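Local atomic coordinates of polyketide synthase PksR (Bacillus subtilis, PDB entry 4U3V), a protein that takes part in intermediate steps of the synthesis of the polyketide antibiotic bacillaene, the piece described here being its double-hotdog enoyl-isomerase domain. Residues A[44-49]-A[164-169]; A[62-67]-A[200-205]; A[93-98]-A[115-120]; A[147-152]-A[178-183]. One frame throughout, in Å; residues are numbered along the deposited sequence.

Contact 1. Residues A[44-49]-A[164-169]; sequences GHVFNN and GPEWGE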
loop_
_atom_site.group_PDB
_atom_site.type_symbol
_atom_site.label_atom_id
_atom_site.label_comp_id
_atom_site.label_asym_id
_atom_site.label_seq_id
_atom_site.Cartn_x
_atom_site.Cartn_y
_atom_site.Cartn_z
ATOM N N GLY A 44 -1.881 -8.803 -13.012
ATOM C CA GLY A 44 -0.600 -8.770 -12.292
ATOM C C GLY A 44 -0.499 -9.222 -10.843
ATOM O O GLY A 44 0.590 -9.170 -10.241
ATOM N N HIS A 45 -1.602 -9.654 -10.262
ATOM C CA HIS A 45 -1.574 -10.279 -8.949
ATOM C C HIS A 45 -2.439 -11.497 -8.814
ATOM O O HIS A 45 -3.654 -11.398 -8.705
ATOM C CB HIS A 45 -1.934 -9.245 -7.882
ATOM C CG HIS A 45 -1.905 -9.782 -6.482
ATOM N ND1 HIS A 45 -3.031 -10.003 -5.768
ATOM C CD2 HIS A 45 -0.835 -10.189 -5.670
ATOM C CE1 HIS A 45 -2.705 -10.482 -4.547
ATOM N NE2 HIS A 45 -1.357 -10.584 -4.483
ATOM N N VAL A 46 -1.798 -12.659 -8.699
ATOM C CA VAL A 46 -2.494 -13.940 -8.639
ATOM C C VAL A 46 -2.178 -14.618 -7.319
ATOM O O VAL A 46 -1.038 -14.610 -6.862
ATOM C CB VAL A 46 -2.082 -14.844 -9.817
ATOM C CG1 VAL A 46 -2.492 -16.289 -9.562
ATOM C CG2 VAL A 46 -2.677 -14.325 -11.121
ATOM N N PHE A 47 -3.207 -15.128 -6.662
ATOM C CA PHE A 47 -3.044 -15.726 -5.351
ATOM C C PHE A 47 -4.006 -16.892 -5.127
ATOM O O PHE A 47 -5.215 -16.791 -5.368
ATOM C CB PHE A 47 -3.195 -14.686 -4.238
ATOM C CG PHE A 47 -2.910 -15.230 -2.865
ATOM C CD1 PHE A 47 -1.599 -15.427 -2.442
ATOM C CD2 PHE A 47 -3.945 -15.572 -2.008
ATOM C CE1 PHE A 47 -1.329 -15.932 -1.182
ATOM C CE2 PHE A 47 -3.684 -16.077 -0.744
ATOM C CZ PHE A 47 -2.371 -16.262 -0.330
ATOM N N ASN A 48 -3.454 -18.018 -4.701
ATOM C CA ASN A 48 -4.232 -19.239 -4.607
ATOM C C ASN A 48 -5.062 -19.417 -5.884
ATOM O O ASN A 48 -6.282 -19.588 -5.811
ATOM C CB ASN A 48 -5.149 -19.162 -3.380
ATOM C CG ASN A 48 -5.546 -20.532 -2.860
ATOM O OD1 ASN A 48 -4.766 -21.492 -2.924
ATOM N ND2 ASN A 48 -6.771 -20.633 -2.350
ATOM N N ASN A 49 -4.405 -19.285 -7.044
ATOM C CA ASN A 49 -5.018 -19.521 -8.354
ATOM C C ASN A 49 -6.105 -18.556 -8.830
ATOM O O ASN A 49 -6.780 -18.825 -9.824
ATOM C CB ASN A 49 -5.522 -20.968 -8.454
ATOM C CG ASN A 49 -4.422 -21.942 -8.834
ATOM O OD1 ASN A 49 -3.459 -21.573 -9.514
ATOM N ND2 ASN A 49 -4.547 -23.188 -8.379
ATOM N N GLY A 164 3.932 -16.967 -2.169
ATOM C CA GLY A 164 2.770 -17.328 -2.969
ATOM C C GLY A 164 2.519 -16.446 -4.180
ATOM O O GLY A 164 2.458 -16.950 -5.300
ATOM N N PRO A 165 2.320 -15.128 -3.962
ATOM C CA PRO A 165 1.749 -14.278 -5.014
ATOM C C PRO A 165 2.559 -14.325 -6.307
ATOM O O PRO A 165 3.791 -14.251 -6.267
ATOM C CB PRO A 165 1.813 -12.871 -4.411
ATOM C CG PRO A 165 1.811 -13.080 -2.928
ATOM C CD PRO A 165 2.346 -14.455 -2.646
ATOM N N GLU A 166 1.873 -14.474 -7.439
ATOM C CA GLU A 166 2.497 -14.262 -8.739
ATOM C C GLU A 166 2.299 -12.833 -9.224
ATOM O O GLU A 166 1.163 -12.368 -9.350
ATOM C CB GLU A 166 1.928 -15.215 -9.780
ATOM C CG GLU A 166 2.410 -16.646 -9.652
ATOM C CD GLU A 166 1.324 -17.633 -10.018
ATOM O OE1 GLU A 166 0.980 -17.719 -11.219
ATOM O OE2 GLU A 166 0.775 -18.277 -9.097
ATOM N N TRP A 167 3.403 -12.184 -9.591
ATOM C CA TRP A 167 3.409 -10.748 -9.898
ATOM C C TRP A 167 3.570 -10.456 -11.350
ATOM O O TRP A 167 4.498 -10.947 -11.982
ATOM C CB TRP A 167 4.526 -10.062 -9.115
ATOM C CG TRP A 167 4.317 -10.128 -7.634
ATOM C CD1 TRP A 167 4.950 -10.958 -6.710
ATOM C CD2 TRP A 167 3.367 -9.341 -6.859
ATOM N NE1 TRP A 167 4.462 -10.750 -5.444
ATOM C CE2 TRP A 167 3.546 -9.737 -5.463
ATOM C CE3 TRP A 167 2.478 -8.318 -7.165
ATOM C CZ2 TRP A 167 2.831 -9.145 -4.445
ATOM C CZ3 TRP A 167 1.777 -7.727 -6.123
ATOM C CH2 TRP A 167 1.946 -8.123 -4.808
ATOM N N GLY A 168 2.744 -9.564 -11.869
ATOM C CA GLY A 168 2.966 -8.988 -13.189
ATOM C C GLY A 168 3.959 -7.839 -13.210
ATOM O O GLY A 168 4.304 -7.277 -12.171
ATOM N N GLU A 169 4.424 -7.459 -14.396
ATOM C CA GLU A 169 5.533 -6.496 -14.485
ATOM C C GLU A 169 5.251 -5.074 -13.987
ATOM O O GLU A 169 6.166 -4.371 -13.555
ATOM C CB GLU A 169 6.078 -6.399 -15.914
ATOM C CG GLU A 169 6.543 -7.728 -16.493
ATOM C CD GLU A 169 7.775 -8.279 -15.792
ATOM O OE1 GLU A 169 8.794 -7.554 -15.749
ATOM O OE2 GLU A 169 7.710 -9.415 -15.253
#

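Contact 2. Residues A[62-67]-A[200-205]; sequences AIEAFF and HYTVSP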
loop_
_atom_site.group_PDB
_atom_site.type_symbol
_atom_site.label_atom_id
_atom_site.label_comp_id
_atom_site.label_asym_id
_atom_site.label_seq_id
_atom_site.Cartn_x
_atom_site.Cartn_y
_atom_site.Cartn_z
ATOM N N ALA A 62 -8.869 5.199 0.124
ATOM C CA ALA A 62 -9.139 5.950 1.378
ATOM C C ALA A 62 -8.578 7.385 1.375
ATOM O O ALA A 62 -9.271 8.313 1.805
ATOM C CB ALA A 62 -8.655 5.183 2.608
ATOM N N ILE A 63 -7.411 7.574 0.776
ATOM C CA ILE A 63 -6.762 8.888 0.654
ATOM C C ILE A 63 -7.545 9.792 -0.312
ATOM O O ILE A 63 -7.758 10.986 -0.050
ATOM C CB ILE A 63 -5.317 8.731 0.200
ATOM C CG1 ILE A 63 -4.502 8.116 1.354
ATOM C CG2 ILE A 63 -4.739 10.052 -0.273
ATOM C CD1 ILE A 63 -3.136 7.615 0.928
ATOM N N GLU A 64 -8.023 9.223 -1.415
ATOM C CA GLU A 64 -8.913 9.981 -2.291
ATOM C C GLU A 64 -10.171 10.462 -1.582
ATOM O O GLU A 64 -10.629 11.581 -1.853
ATOM C CB GLU A 64 -9.304 9.170 -3.528
ATOM C CG GLU A 64 -8.136 8.885 -4.440
ATOM C CD GLU A 64 -7.405 10.143 -4.859
ATOM O OE1 GLU A 64 -8.079 11.182 -5.045
ATOM O OE2 GLU A 64 -6.156 10.128 -4.911
ATOM N N ALA A 65 -10.772 9.598 -0.768
ATOM C CA ALA A 65 -11.999 9.923 -0.065
ATOM C C ALA A 65 -11.725 11.049 0.916
ATOM O O ALA A 65 -12.523 11.978 1.023
ATOM C CB ALA A 65 -12.576 8.732 0.649
ATOM N N PHE A 66 -10.566 11.004 1.577
ATOM C CA PHE A 66 -10.150 12.174 2.383
ATOM C C PHE A 66 -10.084 13.517 1.627
ATOM O O PHE A 66 -10.616 14.526 2.107
ATOM C CB PHE A 66 -8.810 11.899 3.095
ATOM C CG PHE A 66 -8.220 13.127 3.752
ATOM C CD1 PHE A 66 -8.602 13.472 5.044
ATOM C CD2 PHE A 66 -7.375 13.975 3.045
ATOM C CE1 PHE A 66 -8.075 14.596 5.645
ATOM C CE2 PHE A 66 -6.853 15.120 3.640
ATOM C CZ PHE A 66 -7.235 15.427 4.938
ATOM N N PHE A 67 -9.344 13.557 0.519
ATOM C CA PHE A 67 -9.173 14.784 -0.264
ATOM C C PHE A 67 -10.473 15.293 -0.873
ATOM O O PHE A 67 -10.670 16.510 -0.996
ATOM C CB PHE A 67 -8.109 14.601 -1.321
ATOM C CG PHE A 67 -6.708 14.611 -0.773
ATOM C CD1 PHE A 67 -6.333 15.550 0.190
ATOM C CD2 PHE A 67 -5.773 13.690 -1.202
ATOM C CE1 PHE A 67 -5.038 15.576 0.683
ATOM C CE2 PHE A 67 -4.470 13.722 -0.722
ATOM C CZ PHE A 67 -4.104 14.661 0.224
ATOM N N HIS A 200 -6.120 6.894 -11.635
ATOM C CA HIS A 200 -5.410 8.116 -11.267
ATOM C C HIS A 200 -5.568 8.274 -9.786
ATOM O O HIS A 200 -6.681 8.463 -9.301
ATOM C CB HIS A 200 -6.068 9.323 -11.960
ATOM C CG HIS A 200 -6.035 9.258 -13.475
ATOM N ND1 HIS A 200 -4.938 9.582 -14.189
ATOM C CD2 HIS A 200 -6.990 8.807 -14.399
ATOM C CE1 HIS A 200 -5.180 9.371 -15.504
ATOM N NE2 HIS A 200 -6.438 8.910 -15.631
ATOM N N TYR A 201 -4.477 8.143 -9.044
ATOM C CA TYR A 201 -4.516 8.290 -7.591
ATOM C C TYR A 201 -3.431 9.242 -7.126
ATOM O O TYR A 201 -2.318 9.219 -7.673
ATOM C CB TYR A 201 -4.217 6.933 -6.920
ATOM C CG TYR A 201 -5.389 5.981 -6.970
ATOM C CD1 TYR A 201 -6.427 6.109 -6.063
ATOM C CD2 TYR A 201 -5.481 5.008 -7.960
ATOM C CE1 TYR A 201 -7.528 5.248 -6.094
ATOM C CE2 TYR A 201 -6.614 4.183 -8.056
ATOM C CZ TYR A 201 -7.595 4.271 -7.083
ATOM O OH TYR A 201 -8.735 3.479 -7.135
ATOM N N THR A 202 -3.739 10.043 -6.110
ATOM C CA THR A 202 -2.749 10.986 -5.541
ATOM C C THR A 202 -1.591 10.213 -4.921
ATOM O O THR A 202 -0.421 10.508 -5.189
ATOM C CB THR A 202 -3.377 11.861 -4.456
ATOM O OG1 THR A 202 -4.406 12.664 -5.038
ATOM C CG2 THR A 202 -2.308 12.748 -3.775
ATOM N N VAL A 203 -1.937 9.156 -4.181
ATOM C CA VAL A 203 -0.951 8.227 -3.656
ATOM C C VAL A 203 -1.124 6.883 -4.354
ATOM O O VAL A 203 -2.179 6.262 -4.247
ATOM C CB VAL A 203 -1.109 8.094 -2.122
ATOM C CG1 VAL A 203 -0.242 6.975 -1.575
ATOM C CG2 VAL A 203 -0.793 9.421 -1.434
ATOM N N SER A 204 -0.157 6.534 -5.195
ATOM C CA SER A 204 -0.321 5.365 -6.061
ATOM C C SER A 204 -0.435 4.111 -5.197
ATOM O O SER A 204 0.391 3.921 -4.294
ATOM C CB SER A 204 0.903 5.209 -6.933
ATOM O OG SER A 204 0.755 4.106 -7.822
ATOM N N PRO A 205 -1.318 3.182 -5.575
ATOM C CA PRO A 205 -1.259 1.843 -4.962
ATOM C C PRO A 205 0.064 1.174 -5.223
ATOM O O PRO A 205 0.470 0.294 -4.450
ATOM C CB PRO A 205 -2.378 1.058 -5.656
ATOM C CG PRO A 205 -2.918 1.935 -6.709
ATOM C CD PRO A 205 -2.434 3.335 -6.524
HETATM O O HOH W 1 -4.694 8.437 -3.388
#

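Contact 3. Residues A[93-98]-A[115-120]; sequences ETIELQ and REPSSG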
loop_
_atom_site.group_PDB
_atom_site.type_symbol
_atom_site.label_atom_id
_atom_site.label_comp_id
_atom_site.label_asym_id
_atom_site.label_seq_id
_atom_site.Cartn_x
_atom_site.Cartn_y
_atom_site.Cartn_z
ATOM N N GLU A 93 -15.542 -10.509 -15.597
ATOM C CA GLU A 93 -16.113 -9.607 -14.579
ATOM C C GLU A 93 -15.444 -8.228 -14.512
ATOM O O GLU A 93 -14.226 -8.054 -14.814
ATOM C CB GLU A 93 -16.064 -10.242 -13.180
ATOM C CG GLU A 93 -16.890 -11.514 -13.063
ATOM C CD GLU A 93 -16.852 -12.123 -11.688
ATOM O OE1 GLU A 93 -15.935 -11.790 -10.885
ATOM O OE2 GLU A 93 -17.787 -12.914 -11.396
ATOM N N THR A 94 -16.254 -7.254 -14.088
ATOM C CA THR A 94 -15.750 -5.933 -13.743
ATOM C C THR A 94 -16.308 -5.608 -12.383
ATOM O O THR A 94 -17.517 -5.690 -12.184
ATOM C CB THR A 94 -16.195 -4.858 -14.773
ATOM O OG1 THR A 94 -15.606 -5.132 -16.054
ATOM C CG2 THR A 94 -15.711 -3.458 -14.322
ATOM N N ILE A 95 -15.424 -5.345 -11.406
ATOM C CA ILE A 95 -15.846 -5.028 -10.047
ATOM C C ILE A 95 -15.783 -3.530 -9.772
ATOM O O ILE A 95 -14.744 -2.919 -9.980
ATOM C CB ILE A 95 -14.913 -5.676 -9.009
ATOM C CG1 ILE A 95 -14.813 -7.190 -9.233
ATOM C CG2 ILE A 95 -15.353 -5.301 -7.594
ATOM C CD1 ILE A 95 -16.120 -7.849 -9.592
ATOM N N GLU A 96 -16.864 -2.981 -9.207
ATOM C CA GLU A 96 -16.924 -1.567 -8.850
ATOM C C GLU A 96 -16.531 -1.466 -7.387
ATOM O O GLU A 96 -16.985 -2.265 -6.569
ATOM C CB GLU A 96 -18.371 -1.055 -8.981
ATOM C CG GLU A 96 -19.021 -1.124 -10.353
ATOM C CD GLU A 96 -20.512 -0.756 -10.276
ATOM O OE1 GLU A 96 -20.830 0.431 -10.067
ATOM O OE2 GLU A 96 -21.355 -1.675 -10.291
ATOM N N LEU A 97 -15.713 -0.465 -7.056
ATOM C CA LEU A 97 -15.426 -0.086 -5.699
ATOM C C LEU A 97 -15.848 1.357 -5.424
ATOM O O LEU A 97 -15.731 2.204 -6.277
ATOM C CB LEU A 97 -13.928 -0.191 -5.416
ATOM C CG LEU A 97 -13.423 -1.596 -5.109
ATOM C CD1 LEU A 97 -13.358 -2.370 -6.409
ATOM C CD2 LEU A 97 -12.067 -1.497 -4.422
ATOM N N GLN A 98 -16.344 1.620 -4.217
ATOM C CA GLN A 98 -16.677 2.986 -3.816
ATOM C C GLN A 98 -16.101 3.178 -2.424
ATOM O O GLN A 98 -16.070 2.230 -1.622
ATOM C CB GLN A 98 -18.210 3.186 -3.770
ATOM C CG GLN A 98 -18.830 3.336 -5.159
ATOM C CD GLN A 98 -20.326 3.651 -5.153
ATOM O OE1 GLN A 98 -20.961 3.725 -4.104
ATOM N NE2 GLN A 98 -20.906 3.726 -6.343
ATOM N N ARG A 115 -18.877 -4.185 -5.295
ATOM C CA ARG A 115 -20.169 -4.719 -5.716
ATOM C C ARG A 115 -19.939 -6.115 -6.219
ATOM O O ARG A 115 -19.307 -6.321 -7.260
ATOM C CB ARG A 115 -20.820 -3.816 -6.755
ATOM C CG ARG A 115 -22.248 -4.201 -7.107
ATOM C CD ARG A 115 -22.862 -3.108 -7.975
ATOM N NE ARG A 115 -23.905 -2.382 -7.260
ATOM C CZ ARG A 115 -24.328 -1.153 -7.554
ATOM N NH1 ARG A 115 -23.730 -0.420 -8.494
ATOM N NH2 ARG A 115 -25.293 -0.610 -6.826
ATOM N N GLU A 116 -20.393 -7.071 -5.405
ATOM C CA GLU A 116 -20.224 -8.505 -5.649
ATOM C C GLU A 116 -21.030 -8.879 -6.871
ATOM O O GLU A 116 -22.248 -8.752 -6.857
ATOM C CB GLU A 116 -20.780 -9.235 -4.431
ATOM C CG GLU A 116 -20.406 -10.690 -4.275
ATOM C CD GLU A 116 -20.974 -11.253 -2.987
ATOM O OE1 GLU A 116 -22.168 -11.003 -2.710
ATOM O OE2 GLU A 116 -20.217 -11.887 -2.222
ATOM N N PRO A 117 -20.355 -9.250 -7.976
ATOM C CA PRO A 117 -21.118 -9.456 -9.217
ATOM C C PRO A 117 -22.160 -10.584 -9.125
ATOM O O PRO A 117 -23.213 -10.483 -9.761
ATOM C CB PRO A 117 -20.037 -9.776 -10.262
ATOM C CG PRO A 117 -18.763 -9.274 -9.671
ATOM C CD PRO A 117 -18.904 -9.410 -8.178
ATOM N N SER A 118 -21.909 -11.577 -8.260
ATOM C CA SER A 118 -22.899 -12.623 -7.893
ATOM C C SER A 118 -24.285 -12.053 -7.599
ATOM O O SER A 118 -25.293 -12.511 -8.138
ATOM C CB SER A 118 -22.444 -13.418 -6.654
ATOM O OG SER A 118 -21.034 -13.454 -6.519
ATOM N N SER A 119 -24.334 -11.125 -6.655
ATOM C CA SER A 119 -25.583 -10.749 -6.025
ATOM C C SER A 119 -25.967 -9.340 -6.435
ATOM O O SER A 119 -27.132 -8.957 -6.340
ATOM C CB SER A 119 -25.440 -10.829 -4.510
ATOM O OG SER A 119 -24.257 -10.173 -4.087
ATOM N N GLY A 120 -24.975 -8.566 -6.877
ATOM C CA GLY A 120 -25.157 -7.139 -7.100
ATOM C C GLY A 120 -25.243 -6.356 -5.802
ATOM O O GLY A 120 -25.643 -5.194 -5.794
#

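Contact 4. Residues A[147-152]-A[178-183]; sequences HSLTKL and YRDHKS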
loop_
_atom_site.group_PDB
_atom_site.type_symbol
_atom_site.label_atom_id
_atom_site.label_comp_id
_atom_site.label_asym_id
_atom_site.label_seq_id
_atom_site.Cartn_x
_atom_site.Cartn_y
_atom_site.Cartn_z
ATOM N N HIS A 147 25.036 2.584 4.204
ATOM C CA HIS A 147 26.364 2.144 4.646
ATOM C C HIS A 147 26.325 0.998 5.631
ATOM O O HIS A 147 27.134 0.073 5.540
ATOM C CB HIS A 147 27.123 3.357 5.200
ATOM C CG HIS A 147 28.442 3.024 5.849
ATOM N ND1 HIS A 147 29.521 2.630 5.142
ATOM C CD2 HIS A 147 28.847 3.097 7.183
ATOM C CE1 HIS A 147 30.555 2.421 5.985
ATOM N NE2 HIS A 147 30.145 2.724 7.231
ATOM N N SER A 148 25.350 1.002 6.547
ATOM C CA SER A 148 25.270 -0.032 7.587
ATOM C C SER A 148 24.509 -1.315 7.196
ATOM O O SER A 148 24.537 -2.311 7.923
ATOM C CB SER A 148 24.734 0.537 8.909
ATOM O OG SER A 148 23.677 1.450 8.684
ATOM N N LEU A 149 23.904 -1.309 6.013
ATOM C CA LEU A 149 23.102 -2.441 5.531
ATOM C C LEU A 149 23.852 -3.229 4.467
ATOM O O LEU A 149 24.879 -2.777 3.967
ATOM C CB LEU A 149 21.743 -1.926 4.969
ATOM C CG LEU A 149 20.980 -1.053 5.966
ATOM C CD1 LEU A 149 19.743 -0.466 5.306
ATOM C CD2 LEU A 149 20.581 -1.893 7.173
ATOM N N THR A 150 23.390 -4.442 4.181
ATOM C CA THR A 150 23.987 -5.287 3.157
ATOM C C THR A 150 23.188 -5.157 1.869
ATOM O O THR A 150 21.990 -5.474 1.833
ATOM C CB THR A 150 24.011 -6.770 3.591
ATOM O OG1 THR A 150 24.757 -6.911 4.806
ATOM C CG2 THR A 150 24.634 -7.649 2.519
ATOM N N LYS A 151 23.856 -4.725 0.803
ATOM C CA LYS A 151 23.240 -4.723 -0.535
ATOM C C LYS A 151 22.894 -6.125 -1.015
ATOM O O LYS A 151 23.687 -7.066 -0.894
ATOM C CB LYS A 151 24.152 -4.034 -1.557
ATOM C CG LYS A 151 23.528 -3.923 -2.935
ATOM C CD LYS A 151 24.471 -3.223 -3.911
ATOM C CE LYS A 151 23.750 -2.831 -5.187
ATOM N NZ LYS A 151 22.595 -1.957 -4.863
ATOM N N LEU A 152 21.683 -6.278 -1.541
ATOM C CA LEU A 152 21.214 -7.555 -2.061
ATOM C C LEU A 152 21.317 -7.545 -3.587
ATOM O O LEU A 152 21.295 -6.490 -4.205
ATOM C CB LEU A 152 19.748 -7.798 -1.669
ATOM C CG LEU A 152 19.517 -7.683 -0.158
ATOM C CD1 LEU A 152 18.052 -8.010 0.131
ATOM C CD2 LEU A 152 20.425 -8.653 0.584
ATOM N N TYR A 178 18.756 -2.914 0.317
ATOM C CA TYR A 178 19.817 -3.082 1.314
ATOM C C TYR A 178 19.152 -3.482 2.628
ATOM O O TYR A 178 18.235 -2.807 3.073
ATOM C CB TYR A 178 20.529 -1.758 1.519
ATOM C CG TYR A 178 21.004 -1.134 0.225
ATOM C CD1 TYR A 178 22.343 -1.237 -0.171
ATOM C CD2 TYR A 178 20.131 -0.382 -0.557
ATOM C CE1 TYR A 178 22.775 -0.640 -1.347
ATOM C CE2 TYR A 178 20.564 0.258 -1.709
ATOM C CZ TYR A 178 21.879 0.108 -2.114
ATOM O OH TYR A 178 22.297 0.723 -3.291
ATOM N N ARG A 179 19.675 -4.505 3.289
ATOM C CA ARG A 179 18.922 -5.205 4.331
ATOM C C ARG A 179 19.761 -5.459 5.559
ATOM O O ARG A 179 20.970 -5.663 5.436
ATOM C CB ARG A 179 18.482 -6.554 3.784
ATOM C CG ARG A 179 17.541 -7.338 4.699
ATOM C CD ARG A 179 17.008 -8.569 3.955
ATOM N NE ARG A 179 18.066 -9.572 3.723
ATOM C CZ ARG A 179 17.926 -10.646 2.944
ATOM N NH1 ARG A 179 16.759 -10.928 2.363
ATOM N NH2 ARG A 179 18.945 -11.488 2.779
ATOM N N ASP A 180 19.126 -5.495 6.738
ATOM C CA ASP A 180 19.734 -6.161 7.888
ATOM C C ASP A 180 18.633 -6.838 8.717
ATOM O O ASP A 180 17.486 -6.901 8.255
ATOM C CB ASP A 180 20.591 -5.191 8.750
ATOM C CG ASP A 180 19.772 -4.197 9.553
ATOM O OD1 ASP A 180 18.537 -4.262 9.517
ATOM O OD2 ASP A 180 20.371 -3.346 10.267
ATOM N N HIS A 181 18.986 -7.403 9.868
ATOM C CA HIS A 181 18.038 -8.176 10.645
ATOM C C HIS A 181 16.784 -7.466 11.073
ATOM O O HIS A 181 15.837 -8.119 11.572
ATOM C CB HIS A 181 18.733 -8.789 11.881
ATOM C CG HIS A 181 19.175 -7.765 12.915
ATOM N ND1 HIS A 181 20.266 -6.974 12.745
ATOM C CD2 HIS A 181 18.623 -7.410 14.157
ATOM C CE1 HIS A 181 20.361 -6.112 13.776
ATOM N NE2 HIS A 181 19.362 -6.382 14.644
ATOM N N LYS A 182 16.757 -6.136 11.000
ATOM C CA LYS A 182 15.560 -5.461 11.512
ATOM C C LYS A 182 14.970 -4.435 10.563
ATOM O O LYS A 182 14.027 -3.731 10.926
ATOM C CB LYS A 182 15.829 -4.796 12.850
ATOM C CG LYS A 182 17.052 -3.885 12.802
ATOM C CD LYS A 182 17.408 -3.360 14.191
ATOM C CE LYS A 182 18.678 -2.525 14.152
ATOM N NZ LYS A 182 18.894 -1.894 12.812
ATOM N N SER A 183 15.631 -4.219 9.432
ATOM C CA SER A 183 15.146 -3.228 8.467
ATOM C C SER A 183 15.491 -3.564 7.033
ATOM O O SER A 183 16.393 -4.372 6.743
ATOM C CB SER A 183 15.680 -1.822 8.794
ATOM O OG SER A 183 17.077 -1.835 8.742
HETATM O O HOH W 2 22.932 -2.610 10.875
HETATM O O HOH W 3 23.412 -6.219 7.002
#

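Contact 1. Residues A[44-49]-A[164-169]
H45 and W167 stand side by side on one face of a short antiparallel ladder, in a non-hydrogen-bonded pair of strands 45-47 and 166-167. From CB the imidazole of H45 leaves with CG anti to its backbone N (chi1 -179°), which carries the ring alongside the indole. Its CD2 then lies over one face of the W167 ring, toward the rim, 3.6 Å from W167 CH2. At the tip, H45 NE2 comes 3.9 Å from P165 CB, a carbon that sits above the same indole face. The remaining ring nitrogen, ND1, is hydrogen-bonded to the carbonyl of V52 on the neighbouring strand. The two aromatic planes are inclined at 45°. On the same side as H45, F47 turns the edge of its ring to P165, CD1 lying 4.1 Å from P165 CD.

On the other face V46 CG1 meets the carboxylate end of E166. Between the faces V46 and E166 exchange two backbone bonds, V46 N to E166 O and E166 N to V46 O, each 3.0 Å. A third, from G168 N to G44 O at 2.7 Å, extends the ladder where two glycines bring their CA atoms within 3.7 Å. A backbone ladder thus joins the two hotdog halves, and the bond to V52 holds the imidazole's rotation while its CD2 packs on the indole.

Contact 2. Residues A[62-67]-A[200-205]
E64 lays its CG beside the ring of Y201, 3.6 Å from Y201 CD1, before its chain bends at chi2 (-55°) and swings the carboxylate toward the backbone of T202. There OE2 of E64 is gripped by two groups of one residue. The amide N of T202 meets it nearly along its C-O direction, at 2.7 Å and almost straight (172°), and the hydroxyl OG1 of T202 donates to the syn lone pair of the same oxygen at 3.1 Å. A water also donates to E64 OE2 and accepts from V203 N, which lets the carboxylate reach the next amide of the loop as well. The phenol of Y201 is tied at its far end to D33.

Apolar groups close the rest of the contact. I63 sends CD1 onto V203, 3.7 Å from V203 CB, the two side chains crossing at about a right angle. One turn along the helix from I63, F67 CE2 touches T202 CG2 at 3.9 Å, and the ring of F67 also engages K240 in a cation-pi contact.

Two successive loop amides are therefore served by one helix carboxylate, directly or through water, just before S204 caps helix 205-219. Helix 56-69 is the central helix of the N-terminal hotdog, and the loop leads into the corresponding helix of the C-terminal one, a junction in keeping with the double-hotdog fold.

Contact 3. Residues A[93-98]-A[115-120]
E96 and R115 join through their charged ends and their backbones at once. In the salt bridge the two side chains run alongside each other and point the same way. R115 NH1 donates to E96 OE2 at 3.2 Å along a nearly straight line (174°), with the oxygen in the guanidinium plane, while the donor arrives on the syn side and 23° out of the carboxylate plane. A second bond, from R115 NH1 to E96 OE1, is longer and weak. The guanidinium and carboxylate planes are 50° apart, a tilt at odds with a flat two-pronged pairing. R115 reaches this place with a chain extended to CG and CD and then bent at chi3, which brings NH1 back to the acid and leaves CD 3.1 Å from E96 OE2.

The backbone bond runs from R115 N to E96 O at 3.0 Å. It belongs to the hairpin of strands 94-102 and 108-116, part of the antiparallel sheet of the N-terminal hotdog; W122 on the next strand, 121-132, touches both E96 and R115.

P117 turns its ring carbons to the carboxylate of E93, whose OE1 lies 4.0 Å from P117 CG and is hydrogen-bonded to the backbone N of K90. The modelled approach of I95 CD1 to P117 is too short to be relied on. Within the turn, S119 OG donates to E116 OE1 at 2.6 Å, using the anti lone pair of that oxygen.

Contact 4. Residues A[147-152]-A[178-183]
OD1 of D180, whose carboxylate packs against L149 with L149 CD2 3.4 Å from D180 CG, accepts from two backbone amides of its own turn: K182 N at 3.0 Å, from above the carboxylate plane, and S183 N at 2.9 Å, nearly along the C-O bond. These bonds make an Asx turn and motif and hold the carboxylate in place. A water donates to D180 OD2 and, weakly, to S148 O.

Strands 150-151 and 174-180 are paired by T150 N to R179 O (3.0 Å) and R179 N to T150 O (2.9 Å). Beside them K151 lies along the Y178 ring, its extended chain bending only at chi4 (57°) to set NZ 3.1 Å from Y178 OH in a weak bond. L152 CD1 sits over one face of the R179 guanidinium, which is salt-bridged to E220 and bonded to the carbonyl of S217.

This is an antiparallel edge pairing followed by a tight Asx-stabilised turn into strand 183-190, within the C-terminal hotdog.

In the fold
Contacts 1 and 2 both bridge the two hotdog halves, one by strand pairing and the other by a helix carboxylate taking loop amides, whereas contacts 3 and 4 each stay inside one half. The centres of contacts 3 and 4 lie about 42 Å apart, on opposite sides of the chain's centre. Contact 2 is nearest the middle, about 11 Å from that centre, and has no exposed residue among those that touch; contact 3 is a surface contact built round a salt bridge. Contacts 1 and 4 are partly buried and share antiparallel backbone pairing, but an imidazole-indole pair marks the first, and an aliphatic cover on a guanidinium the second.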